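Local coordinates for protein Cow rumen GH26 endo-mannanase (Metagenome, PDB 6UEH) that probably hydrolyses internal beta-1,4-mannosidic linkages in mannans such as galactomannan, using a family 26 catalytic barrel joined to a calcium-binding accessory domain, at residues D16-A20 with P48-N52; E57-F63 with G103-K109. All coordinates share one frame; numbering follows the deposited sequence.

Contact 1 of 2, residues D16-A20 with P48-N52; sequences DCDGA and PISFN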
ATOM      1  N   ASP A  16      25.696  -5.247 -28.099  1.00 17.32           N
ATOM      2  CA  ASP A  16      25.336  -4.391 -29.226  1.00 18.88           C
ATOM      3  C   ASP A  16      24.671  -3.085 -28.780  1.00 19.37           C
ATOM      4  O   ASP A  16      24.377  -2.221 -29.608  1.00 19.77           O
ATOM      5  CB  ASP A  16      24.414  -5.139 -30.192  1.00 20.01           C
ATOM      6  CG  ASP A  16      25.118  -6.282 -30.903  1.00 21.57           C
ATOM      7  OD1 ASP A  16      26.363  -6.252 -30.992  1.00 21.50           O
ATOM      8  OD2 ASP A  16      24.424  -7.208 -31.377  1.00 22.07           O
ATOM      9  N   CYS A  17      24.437  -2.940 -27.477  1.00 18.23           N
ATOM     10  CA  CYS A  17      23.819  -1.725 -26.940  1.00 18.84           C
ATOM     11  C   CYS A  17      24.692  -0.500 -27.158  1.00 20.13           C
ATOM     12  O   CYS A  17      25.912  -0.608 -27.253  1.00 20.65           O
ATOM     13  CB  CYS A  17      23.535  -1.870 -25.443  1.00 18.83           C
ATOM     14  SG  CYS A  17      22.199  -2.995 -25.022  1.00 22.20           S
ATOM     15  N   ASP A  18      24.061   0.667 -27.234  1.00 21.92           N
ATOM     16  CA  ASP A  18      24.794   1.924 -27.264  1.00 26.49           C
ATOM     17  C   ASP A  18      25.590   2.074 -25.971  1.00 25.33           C
ATOM     18  O   ASP A  18      25.038   1.937 -24.881  1.00 21.34           O
ATOM     19  CB  ASP A  18      23.847   3.114 -27.444  1.00 26.29           C
ATOM     20  CG  ASP A  18      23.098   3.077 -28.765  1.00 32.11           C
ATOM     21  OD1 ASP A  18      23.604   2.468 -29.730  1.00 31.13           O
ATOM     22  OD2 ASP A  18      22.000   3.668 -28.840  1.00 34.93           O
ATOM     23  N   GLY A  19      26.887   2.337 -26.096  1.00 25.24           N
ATOM     24  CA  GLY A  19      27.734   2.552 -24.938  1.00 24.49           C
ATOM     25  C   GLY A  19      28.427   1.298 -24.439  1.00 21.43           C
ATOM     26  O   GLY A  19      29.230   1.359 -23.510  1.00 21.29           O
ATOM     27  N   ALA A  20      28.118   0.161 -25.055  1.00 19.60           N
ATOM     28  CA  ALA A  20      28.689  -1.115 -24.634  1.00 17.57           C
ATOM     29  C   ALA A  20      30.116  -1.303 -25.146  1.00 19.40           C
ATOM     30  O   ALA A  20      30.928  -1.968 -24.504  1.00 20.37           O
ATOM     31  CB  ALA A  20      27.809  -2.267 -25.102  1.00 15.97           C
ATOM     32  N   PRO A  48      26.623   3.998 -18.629  1.00 16.93           N
ATOM     33  CA  PRO A  48      25.399   3.284 -19.010  1.00 16.13           C
ATOM     34  C   PRO A  48      25.478   2.576 -20.361  1.00 16.00           C
ATOM     35  O   PRO A  48      26.287   2.932 -21.218  1.00 15.78           O
ATOM     36  CB  PRO A  48      24.349   4.399 -19.059  1.00 16.78           C
ATOM     37  CG  PRO A  48      25.129   5.621 -19.390  1.00 18.38           C
ATOM     38  CD  PRO A  48      26.443   5.459 -18.672  1.00 19.13           C
ATOM     39  N   ILE A  49      24.633   1.564 -20.528  1.00 14.51           N
ATOM     40  CA  ILE A  49      24.406   0.951 -21.829  1.00 15.81           C
ATOM     41  C   ILE A  49      22.920   1.072 -22.128  1.00 15.30           C
ATOM     42  O   ILE A  49      22.097   1.070 -21.208  1.00 14.42           O
ATOM     43  CB  ILE A  49      24.849  -0.525 -21.872  1.00 17.51           C
ATOM     44  CG1 ILE A  49      24.050  -1.358 -20.867  1.00 18.34           C
ATOM     45  CG2 ILE A  49      26.348  -0.640 -21.605  1.00 18.30           C
ATOM     46  CD1 ILE A  49      24.373  -2.844 -20.907  1.00 18.37           C
ATOM     47  N   SER A  50      22.565   1.194 -23.403  1.00 15.03           N
ATOM     48  CA  SER A  50      21.172   1.453 -23.736  1.00 14.78           C
ATOM     49  C   SER A  50      20.762   0.967 -25.120  1.00 14.93           C
ATOM     50  O   SER A  50      21.601   0.669 -25.968  1.00 14.52           O
ATOM     51  CB  SER A  50      20.887   2.951 -23.623  1.00 14.70           C
ATOM     52  OG  SER A  50      21.682   3.687 -24.536  1.00 17.11           O
ATOM     53  N   PHE A  51      19.451   0.891 -25.322  1.00 14.66           N
ATOM     54  CA  PHE A  51      18.862   0.571 -26.615  1.00 16.24           C
ATOM     55  C   PHE A  51      17.482   1.206 -26.699  1.00 16.15           C
ATOM     56  O   PHE A  51      16.920   1.623 -25.684  1.00 14.83           O
ATOM     57  CB  PHE A  51      18.776  -0.943 -26.825  1.00 16.80           C
ATOM     58  CG  PHE A  51      17.856  -1.645 -25.863  1.00 17.06           C
ATOM     59  CD1 PHE A  51      18.259  -1.909 -24.562  1.00 16.23           C
ATOM     60  CD2 PHE A  51      16.598  -2.066 -26.267  1.00 17.99           C
ATOM     61  CE1 PHE A  51      17.418  -2.564 -23.678  1.00 16.62           C
ATOM     62  CE2 PHE A  51      15.753  -2.721 -25.387  1.00 17.93           C
ATOM     63  CZ  PHE A  51      16.162  -2.969 -24.091  1.00 16.35           C
ATOM     64  N   ASN A  52      16.939   1.280 -27.908  1.00 18.07           N
ATOM     65  CA  ASN A  52      15.641   1.900 -28.115  1.00 17.36           C
ATOM     66  C   ASN A  52      14.517   0.901 -28.354  1.00 16.53           C
ATOM     67  O   ASN A  52      14.705  -0.125 -29.010  1.00 15.52           O
ATOM     68  CB  ASN A  52      15.706   2.876 -29.290  1.00 21.12           C
ATOM     69  CG  ASN A  52      14.338   3.385 -29.698  1.00 24.64           C
ATOM     70  OD1 ASN A  52      13.761   4.250 -29.037  1.00 24.90           O
ATOM     71  ND2 ASN A  52      13.806   2.844 -30.791  1.00 25.95           N
TER
HETATM   72  O   HOH W   1      20.168   3.837 -27.035  1.00 21.88           O
HETATM   73  O   HOH W   2      23.776   4.541 -23.070  1.00 26.20           O
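The Phe-51 ring meets Cys-17 obliquely, neither squarely over a face nor at an edge: SG comes to 4.1 Å from CD1 and lies 60° off the ring normal, a sulfur-aromatic contact. Ile-12 and Tyr-10 of strand 10-13 and Ile-128 and Val-130 of strand 123-132 also pack on this ring. Its CG sits between the backbone N and the carbonyl carbon (chi1 65°), which stands the ring up from the strand on the side where the sulfur lies. Cys-17 CB also touches, 3.2 Å from Ser-50 O and against Ile-49 CB. One antiparallel bridge fastens the backbones. Asp-18 N donates to Ser-50 O at 2.8 Å, and Ser-50 N returns a bond to Asp-18 O at 3.0 Å. Strand 49-55 is the outermost strand of a four-stranded sheet in the CBM6-type beta-sandwich. Ile-49 and Phe-51 bond by their backbones to strand 110-117, and the bridge at Ser-50 uses the other edge for the loop. Asp-18 is also the second residue of a type II turn from Cys-17 to Ala-20, closed by Ala-20 N to Cys-17 O. Gly-19 takes the third position with phi 93°, where a CB would clash with Pro-48 O and be jammed against Asp-18 O. Next to it, Ala-20 CB lies 4.1 Å from Ile-49 CG2, and both residues pack on Ala-42. Two waters link Ser-50 OG to Asp-18. One donates to Asp-18 OD2 at 2.6 Å; the other is 2.7 Å from Ser-50 OG and reaches Asp-18 O only weakly. The Cys-17 side chain is about 9 Å from the calcium ion bound by Glu-13, Glu-15, Ser-37, Gly-40 and Asp-126.

Contact 2 of 2, residues E57-F63 with G103-K109; sequences EDGMYQF and GMHRLNK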
ATOM      1  N   GLU A  57       1.522   2.974 -28.868  1.00 21.68           N
ATOM      2  CA  GLU A  57       0.736   3.525 -27.769  1.00 24.07           C
ATOM      3  C   GLU A  57       1.400   3.262 -26.422  1.00 21.41           C
ATOM      4  O   GLU A  57       2.264   2.391 -26.308  1.00 19.74           O
ATOM      5  CB  GLU A  57      -0.679   2.935 -27.764  1.00 29.68           C
ATOM      6  CG  GLU A  57      -1.476   3.134 -29.051  1.00 35.86           C
ATOM      7  CD  GLU A  57      -1.978   4.557 -29.230  1.00 40.56           C
ATOM      8  OE1 GLU A  57      -2.606   4.833 -30.276  1.00 43.17           O
ATOM      9  OE2 GLU A  57      -1.756   5.398 -28.331  1.00 41.60           O
ATOM     10  N   ASP A  58       0.990   4.019 -25.409  1.00 19.65           N
ATOM     11  CA  ASP A  58       1.400   3.753 -24.033  1.00 19.99           C
ATOM     12  C   ASP A  58       1.019   2.326 -23.655  1.00 19.98           C
ATOM     13  O   ASP A  58      -0.070   1.864 -23.989  1.00 19.79           O
ATOM     14  CB  ASP A  58       0.745   4.739 -23.061  1.00 20.38           C
ATOM     15  CG  ASP A  58       1.261   6.158 -23.218  1.00 20.73           C
ATOM     16  OD1 ASP A  58       1.981   6.441 -24.199  1.00 20.47           O
ATOM     17  OD2 ASP A  58       0.931   6.996 -22.352  1.00 19.78           O
ATOM     18  N   GLY A  59       1.914   1.631 -22.961  1.00 19.76           N
ATOM     19  CA  GLY A  59       1.647   0.267 -22.538  1.00 19.71           C
ATOM     20  C   GLY A  59       2.682  -0.251 -21.559  1.00 18.44           C
ATOM     21  O   GLY A  59       3.711   0.385 -21.337  1.00 14.54           O
ATOM     22  N   MET A  60       2.404  -1.411 -20.971  1.00 18.99           N
ATOM     23  CA  MET A  60       3.311  -2.016 -20.001  1.00 16.79           C
ATOM     24  C   MET A  60       4.104  -3.150 -20.636  1.00 17.19           C
ATOM     25  O   MET A  60       3.563  -3.941 -21.410  1.00 17.90           O
ATOM     26  CB  MET A  60       2.540  -2.528 -18.784  1.00 17.01           C
ATOM     27  CG  MET A  60       1.829  -1.436 -18.000  1.00 18.12           C
ATOM     28  SD  MET A  60       2.979  -0.241 -17.291  1.00 20.77           S
ATOM     29  CE  MET A  60       3.725  -1.214 -15.988  1.00 23.43           C
ATOM     30  N   TYR A  61       5.387  -3.226 -20.301  1.00 16.86           N
ATOM     31  CA  TYR A  61       6.277  -4.205 -20.914  1.00 16.70           C
ATOM     32  C   TYR A  61       7.183  -4.882 -19.890  1.00 17.55           C
ATOM     33  O   TYR A  61       7.648  -4.252 -18.940  1.00 18.27           O
ATOM     34  CB  TYR A  61       7.108  -3.534 -22.011  1.00 14.91           C
ATOM     35  CG  TYR A  61       6.288  -3.175 -23.228  1.00 14.59           C
ATOM     36  CD1 TYR A  61       5.577  -1.982 -23.287  1.00 15.18           C
ATOM     37  CD2 TYR A  61       6.206  -4.040 -24.310  1.00 14.52           C
ATOM     38  CE1 TYR A  61       4.815  -1.657 -24.393  1.00 16.48           C
ATOM     39  CE2 TYR A  61       5.446  -3.727 -25.421  1.00 18.30           C
ATOM     40  CZ  TYR A  61       4.752  -2.535 -25.459  1.00 18.18           C
ATOM     41  OH  TYR A  61       3.997  -2.221 -26.563  1.00 18.81           O
ATOM     42  N   GLN A  62       7.414  -6.176 -20.089  1.00 16.72           N
ATOM     43  CA  GLN A  62       8.244  -6.970 -19.194  1.00 17.03           C
ATOM     44  C   GLN A  62       9.711  -6.924 -19.612  1.00 17.68           C
ATOM     45  O   GLN A  62      10.044  -7.147 -20.779  1.00 17.24           O
ATOM     46  CB  GLN A  62       7.749  -8.418 -19.163  1.00 18.79           C
ATOM     47  CG  GLN A  62       8.666  -9.380 -18.421  1.00 20.16           C
ATOM     48  CD  GLN A  62       8.717  -9.105 -16.933  1.00 20.63           C
ATOM     49  OE1 GLN A  62       7.684  -8.920 -16.290  1.00 22.43           O
ATOM     50  NE2 GLN A  62       9.924  -9.076 -16.378  1.00 19.25           N
ATOM     51  N   PHE A  63      10.584  -6.635 -18.654  1.00 16.15           N
ATOM     52  CA  PHE A  63      12.013  -6.538 -18.928  1.00 16.22           C
ATOM     53  C   PHE A  63      12.784  -7.659 -18.242  1.00 17.03           C
ATOM     54  O   PHE A  63      12.706  -7.833 -17.027  1.00 17.10           O
ATOM     55  CB  PHE A  63      12.546  -5.173 -18.490  1.00 15.05           C
ATOM     56  CG  PHE A  63      11.970  -4.030 -19.270  1.00 16.60           C
ATOM     57  CD1 PHE A  63      10.734  -3.497 -18.936  1.00 17.55           C
ATOM     58  CD2 PHE A  63      12.653  -3.499 -20.350  1.00 17.08           C
ATOM     59  CE1 PHE A  63      10.195  -2.454 -19.660  1.00 18.07           C
ATOM     60  CE2 PHE A  63      12.120  -2.454 -21.077  1.00 17.55           C
ATOM     61  CZ  PHE A  63      10.890  -1.929 -20.732  1.00 18.01           C
ATOM     62  N   GLY A 103      11.403  -6.412 -13.970  1.00 18.76           N
ATOM     63  CA  GLY A 103      10.082  -5.845 -13.746  1.00 18.12           C
ATOM     64  C   GLY A 103       9.278  -5.446 -14.970  1.00 17.46           C
ATOM     65  O   GLY A 103       9.753  -5.528 -16.105  1.00 17.13           O
ATOM     66  N   MET A 104       8.042  -5.024 -14.727  1.00 17.93           N
ATOM     67  CA  MET A 104       7.167  -4.524 -15.781  1.00 18.07           C
ATOM     68  C   MET A 104       7.076  -3.013 -15.674  1.00 17.79           C
ATOM     69  O   MET A 104       6.739  -2.483 -14.616  1.00 19.15           O
ATOM     70  CB  MET A 104       5.770  -5.134 -15.683  1.00 19.80           C
ATOM     71  CG  MET A 104       5.722  -6.529 -15.101  1.00 23.25           C
ATOM     72  SD  MET A 104       4.015  -7.069 -14.873  1.00 35.78           S
ATOM     73  CE  MET A 104       4.270  -8.600 -13.977  1.00 62.26           C
ATOM     74  N   HIS A 105       7.373  -2.317 -16.764  1.00 16.59           N
ATOM     75  CA  HIS A 105       7.408  -0.864 -16.721  1.00 17.69           C
ATOM     76  C   HIS A 105       6.749  -0.242 -17.943  1.00 17.98           C
ATOM     77  O   HIS A 105       6.618  -0.873 -18.992  1.00 18.32           O
ATOM     78  CB  HIS A 105       8.852  -0.386 -16.576  1.00 17.00           C
ATOM     79  CG  HIS A 105       9.577  -1.036 -15.441  1.00 17.19           C
ATOM     80  ND1 HIS A 105       9.225  -0.831 -14.124  1.00 18.65           N
ATOM     81  CD2 HIS A 105      10.608  -1.911 -15.423  1.00 16.66           C
ATOM     82  CE1 HIS A 105      10.020  -1.541 -13.343  1.00 17.73           C
ATOM     83  NE2 HIS A 105      10.869  -2.205 -14.107  1.00 15.78           N
ATOM     84  N   ARG A 106       6.324   1.004 -17.785  1.00 17.96           N
ATOM     85  CA  ARG A 106       5.577   1.699 -18.818  1.00 18.19           C
ATOM     86  C   ARG A 106       6.478   2.178 -19.950  1.00 16.91           C
ATOM     87  O   ARG A 106       7.481   2.854 -19.719  1.00 17.65           O
ATOM     88  CB  ARG A 106       4.823   2.880 -18.202  1.00 17.21           C
ATOM     89  CG  ARG A 106       3.983   3.695 -19.166  1.00 14.86           C
ATOM     90  CD  ARG A 106       3.089   4.642 -18.377  1.00 17.34           C
ATOM     91  NE  ARG A 106       2.367   5.588 -19.220  1.00 18.45           N
ATOM     92  CZ  ARG A 106       1.425   6.410 -18.768  1.00 18.77           C
ATOM     93  NH1 ARG A 106       1.094   6.393 -17.483  1.00 18.71           N
ATOM     94  NH2 ARG A 106       0.815   7.246 -19.598  1.00 18.86           N
ATOM     95  N   LEU A 107       6.125   1.796 -21.170  1.00 15.95           N
ATOM     96  CA  LEU A 107       6.693   2.417 -22.356  1.00 16.25           C
ATOM     97  C   LEU A 107       5.661   3.383 -22.912  1.00 18.44           C
ATOM     98  O   LEU A 107       4.472   3.068 -22.966  1.00 19.55           O
ATOM     99  CB  LEU A 107       7.082   1.380 -23.409  1.00 15.34           C
ATOM    100  CG  LEU A 107       8.183   0.386 -23.045  1.00 16.41           C
ATOM    101  CD1 LEU A 107       8.575  -0.420 -24.269  1.00 17.25           C
ATOM    102  CD2 LEU A 107       9.389   1.096 -22.460  1.00 14.77           C
ATOM    103  N   ASN A 108       6.112   4.562 -23.318  1.00 17.85           N
ATOM    104  CA  ASN A 108       5.196   5.572 -23.819  1.00 19.05           C
ATOM    105  C   ASN A 108       5.271   5.718 -25.333  1.00 18.52           C
ATOM    106  O   ASN A 108       6.277   5.361 -25.950  1.00 17.84           O
ATOM    107  CB  ASN A 108       5.473   6.906 -23.128  1.00 21.10           C
ATOM    108  CG  ASN A 108       5.070   6.892 -21.664  1.00 23.44           C
ATOM    109  OD1 ASN A 108       3.961   6.480 -21.322  1.00 24.84           O
ATOM    110  ND2 ASN A 108       5.975   7.317 -20.792  1.00 24.83           N
ATOM    111  N   LYS A 109       4.187   6.229 -25.915  1.00 18.53           N
ATOM    112  CA  LYS A 109       4.062   6.423 -27.357  1.00 18.99           C
ATOM    113  C   LYS A 109       5.314   7.036 -27.980  1.00 19.27           C
ATOM    114  O   LYS A 109       5.785   8.088 -27.548  1.00 19.85           O
ATOM    115  CB  LYS A 109       2.848   7.304 -27.658  1.00 20.54           C
ATOM    116  CG  LYS A 109       2.592   7.538 -29.134  1.00 24.39           C
ATOM    117  CD  LYS A 109       1.340   8.374 -29.341  1.00 28.43           C
ATOM    118  CE  LYS A 109       1.001   8.511 -30.817  1.00 32.87           C
ATOM    119  NZ  LYS A 109       0.744   7.188 -31.453  1.00 35.57           N
TER
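Glu-57 OE1 faces Lys-109 NZ at 4.3 Å, opposite charges too far apart for a salt bridge; the amine instead bonds to Lys-56 O. Asp-58 divides its carboxylate. OD1 accepts Lys-109 N at 2.8 Å, nearly along the C-O axis, while OD2 takes Arg-106 NH2 at 2.8 Å from the anti side and somewhat out of the carboxylate plane, the carboxylate and guanidinium planes 60° apart. The same guanidinium gives NE to Asn-108 OD1 and NH1 to Glu-441 and Asn-437 at helix 435-441. An alanine at Asp-58 is likely to cost Arg-106 one of its two carboxylate partners and leave Lys-109 N without its acceptor. Gly-59 exchanges two backbone bonds with Leu-107. Met-60, bent at chi2 and chi3 (-63° and -72°), folds back across the neighbouring strand, with SD 3.6 Å from Arg-106 CA and CE near Met-104 O. Tyr-61 forms a hydrogen-bonded pair with His-105, and its ring carries Leu-107 CD1 over one face, 3.9 Å from the centroid, in a CH-pi contact. Gln-62 lays OE1 3.3 Å from Met-104 CG, while NE2 bonds to Asp-101. Phe-63 N donates to Gly-103 O, and Leu-107 CD2 meets the ring edge in plane, 3.8 Å from CZ; His-105 approaches this ring obliquely and stacks on Tyr-87. Tyr-61, Phe-63, His-105 and Leu-107 thus share one face, and Met-60, Gln-62, Met-104 and Arg-106 the other, the alternation of a twisted antiparallel strand pair in a CBM6-type beta-jelly-roll, with Arg-106 reaching to the catalytic domain.

In the fold
From the N terminus the chain runs through strand 10-13 into the loop holding 16-20, passes the calcium-binding residues Ser-37 and Gly-40 and strand 42-44, and returns as 48-52, closing contact 1. Strand 49-55 continues to a short turn into 57-63, and the chain comes back to pair with strand 59-69 at 103-109, on strand 97-107, after strands 76-82 and 85-94, closing contact 2. The two closures follow in series, neither nested nor crossed. The centres of contacts 1 and 2 lie about 18 Å apart. Contact 1 ties the loop after strand 10-13 to the four-stranded sheet; contact 2 pairs strands of the other sheet, where Tyr-61 and Leu-107 touch Val-55 at the end of strand 49-55.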